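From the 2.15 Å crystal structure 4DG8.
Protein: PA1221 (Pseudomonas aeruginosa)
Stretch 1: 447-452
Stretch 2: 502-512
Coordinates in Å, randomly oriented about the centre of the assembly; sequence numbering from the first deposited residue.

Stretch 1, residues 447-452: CALLVR
Stretch 2 (502-512) LDRAALLRRLE

The contact is a small, predominantly apolar packing of a helix and the residue L502 ahead of it against a β-strand, centred on L450 and made without any hydrogen bond between the two stretches among the modelled atoms. Together they bury 308 Å², of which L450 alone contributes 106 Å².

Stretch 1 is strand throughout and belongs to a longer strand; its phi/psi values run from -150/142 at C447 through -121/161 at L450 to -140/168 at R452. The helix of stretch 2 starts at R504, and its axis passes 9.7 Å from that of the strand at a signed crossing angle of -80°, so the two elements lie nearly perpendicular. Register is set by two pairs: A448 CA lies 8.8 Å from L502 CA, and L450 CA lies 7.3 Å from R504 CA.

Strand alternation turns the CA-to-CB bonds of A448, L450 and R452 toward stretch 2, but of these only A448 and L450 make side-chain contacts within 4.5 Å; R452 NE and NH2 are hydrogen-bonded elsewhere in the structure. L449 and V451 point away, V451 contributing through its backbone O. L450 adopts the m,t rotamer (chi1 -57°, chi2 177°), which places its CD1 among three leucines: 3.6 Å from L507 CG, 3.6 Å from L508 CD2 and 3.8 Å from L511 CD1. Leucine suits this site because its apolar side chain is long enough to carry CD1 in among them, while L450 CD2 also packs 4.0 Å from L507 CD2.

L507 (chi1 -161°, chi2 44°) points toward the strand and also serves A448, its CD2 lying 3.7 Å from A448 CB. The small alanine thus meets a leucine methyl directly, while L502 CD1 approaches the same A448 CB at 4.2 Å. L508 leaves the helix sideways, but its m,t side chain (-66°, 164°) brings its end nearer the strand; L508 CD2 also lies 4.2 Å from V451 O. L511, likewise m,t (-66°, 176°), points toward the strand from beyond L508. The i, i+1 and i+4 spacing of L507, L508 and L511 gathers these leucines around L450.

The helix is organised by its own bonds. D503, at the N-cap with phi/psi -115/110, turns its CA-to-CB bond away from the strand and accepts from A506 N through OD1 (3.0 Å, N-H...acceptor angle 165°), satisfying an amide of the first turn. Backbone bonds follow from L508 N to R504 O, R509 N to A505 O and R510 N to A506 O, each 2.9 Å. A505 points away and is exposed. R504 is modelled only to CB.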

# COMPACT_ATOMS: atom_id res chain seq x y z
N CYS A 447 -14.58 6.43 26.08
CA CYS A 447 -13.26 6.66 25.49
C CYS A 447 -13.35 7.38 24.15
O CYS A 447 -14.24 7.10 23.34
CB CYS A 447 -12.53 5.33 25.31
SG CYS A 447 -11.10 5.38 24.17
N ALA A 448 -12.41 8.30 23.90
CA ALA A 448 -12.31 8.96 22.61
C ALA A 448 -10.90 8.87 22.00
O ALA A 448 -9.90 9.17 22.66
CB ALA A 448 -12.76 10.42 22.71
N LEU A 449 -10.85 8.44 20.74
CA LEU A 449 -9.61 8.39 20.00
C LEU A 449 -9.51 9.61 19.09
O LEU A 449 -10.43 9.92 18.34
CB LEU A 449 -9.53 7.10 19.17
CG LEU A 449 -9.45 5.80 19.98
CD1 LEU A 449 -9.35 4.60 19.06
CD2 LEU A 449 -8.27 5.84 20.93
N LEU A 450 -8.38 10.31 19.19
CA LEU A 450 -8.12 11.52 18.43
C LEU A 450 -6.88 11.33 17.57
O LEU A 450 -6.08 10.43 17.83
CB LEU A 450 -7.89 12.70 19.38
CG LEU A 450 -8.97 13.08 20.40
CD1 LEU A 450 -8.47 14.23 21.26
CD2 LEU A 450 -10.29 13.44 19.72
N VAL A 451 -6.72 12.17 16.56
CA VAL A 451 -5.53 12.14 15.72
C VAL A 451 -4.90 13.53 15.64
O VAL A 451 -5.61 14.54 15.55
CB VAL A 451 -5.83 11.63 14.29
CG1 VAL A 451 -4.55 11.61 13.45
CG2 VAL A 451 -6.45 10.23 14.34
N ARG A 452 -3.57 13.59 15.69
CA ARG A 452 -2.86 14.86 15.51
C ARG A 452 -1.62 14.63 14.67
O ARG A 452 -1.26 13.49 14.40
CB ARG A 452 -2.48 15.48 16.86
CG ARG A 452 -1.37 14.75 17.59
CD ARG A 452 -1.08 15.36 18.95
NE ARG A 452 0.02 14.67 19.63
CZ ARG A 452 0.43 14.94 20.86
NH1 ARG A 452 -0.18 15.88 21.57
NH2 ARG A 452 1.44 14.26 21.40
N LEU A 502 -19.44 15.51 20.94
CA LEU A 502 -18.07 15.56 21.44
C LEU A 502 -17.34 16.79 20.92
O LEU A 502 -17.69 17.35 19.89
CB LEU A 502 -17.30 14.30 21.05
CG LEU A 502 -15.79 14.31 21.34
CD1 LEU A 502 -15.48 13.62 22.66
CD2 LEU A 502 -14.99 13.69 20.20
N ASP A 503 -16.31 17.21 21.66
CA ASP A 503 -15.46 18.32 21.25
C ASP A 503 -14.05 17.82 20.97
O ASP A 503 -13.33 17.44 21.90
CB ASP A 503 -15.42 19.37 22.36
CG ASP A 503 -15.38 20.79 21.82
OD1 ASP A 503 -14.36 21.17 21.21
OD2 ASP A 503 -16.38 21.52 22.02
N ARG A 504 -13.65 17.83 19.71
CA ARG A 504 -12.30 17.40 19.35
C ARG A 504 -11.26 18.44 19.78
O ARG A 504 -10.22 18.09 20.33
CB ARG A 504 -12.20 17.09 17.85
N ALA A 505 -11.55 19.71 19.53
CA ALA A 505 -10.62 20.79 19.87
C ALA A 505 -10.38 20.92 21.37
O ALA A 505 -9.23 21.00 21.83
CB ALA A 505 -11.11 22.12 19.29
N ALA A 506 -11.47 20.96 22.13
CA ALA A 506 -11.38 21.05 23.58
C ALA A 506 -10.57 19.89 24.14
O ALA A 506 -9.69 20.08 24.97
CB ALA A 506 -12.78 21.07 24.20
N LEU A 507 -10.87 18.69 23.66
CA LEU A 507 -10.20 17.48 24.12
C LEU A 507 -8.69 17.54 23.81
O LEU A 507 -7.85 17.38 24.71
CB LEU A 507 -10.85 16.26 23.48
CG LEU A 507 -10.63 14.87 24.10
CD1 LEU A 507 -10.77 14.93 25.61
CD2 LEU A 507 -11.61 13.87 23.51
N LEU A 508 -8.37 17.80 22.55
CA LEU A 508 -6.98 17.93 22.12
C LEU A 508 -6.24 18.89 23.04
O LEU A 508 -5.20 18.54 23.62
CB LEU A 508 -6.89 18.45 20.67
CG LEU A 508 -7.40 17.59 19.52
CD1 LEU A 508 -7.59 18.42 18.24
CD2 LEU A 508 -6.48 16.40 19.26
N ARG A 509 -6.78 20.10 23.18
CA ARG A 509 -6.13 21.14 23.96
C ARG A 509 -5.97 20.72 25.42
O ARG A 509 -4.92 20.95 26.03
CB ARG A 509 -6.91 22.46 23.88
CG ARG A 509 -6.04 23.70 24.01
CD ARG A 509 -6.89 24.95 24.20
NE ARG A 509 -7.67 25.31 23.02
CZ ARG A 509 -8.93 24.95 22.81
NH1 ARG A 509 -9.57 24.19 23.70
NH2 ARG A 509 -9.56 25.33 21.70
N ARG A 510 -7.00 20.10 25.98
CA ARG A 510 -6.96 19.66 27.37
C ARG A 510 -5.98 18.50 27.54
O ARG A 510 -5.68 18.11 28.66
CB ARG A 510 -8.36 19.28 27.87
CG ARG A 510 -8.49 19.30 29.40
CD ARG A 510 -8.22 17.93 30.03
NE ARG A 510 -7.58 18.05 31.34
CZ ARG A 510 -7.45 17.04 32.21
NH1 ARG A 510 -7.92 15.84 31.91
NH2 ARG A 510 -6.85 17.25 33.37
N LEU A 511 -5.50 17.95 26.43
CA LEU A 511 -4.46 16.92 26.53
C LEU A 511 -3.06 17.48 26.86
O LEU A 511 -2.20 16.75 27.34
CB LEU A 511 -4.46 16.02 25.29
CG LEU A 511 -5.75 15.21 25.21
CD1 LEU A 511 -5.84 14.37 23.94
CD2 LEU A 511 -5.90 14.33 26.44
N GLU A 512 -2.84 18.76 26.57
CA GLU A 512 -1.81 19.53 27.29
C GLU A 512 -2.31 20.95 27.59
O GLU A 512 -2.51 21.71 26.65
CB GLU A 512 -0.53 19.59 26.46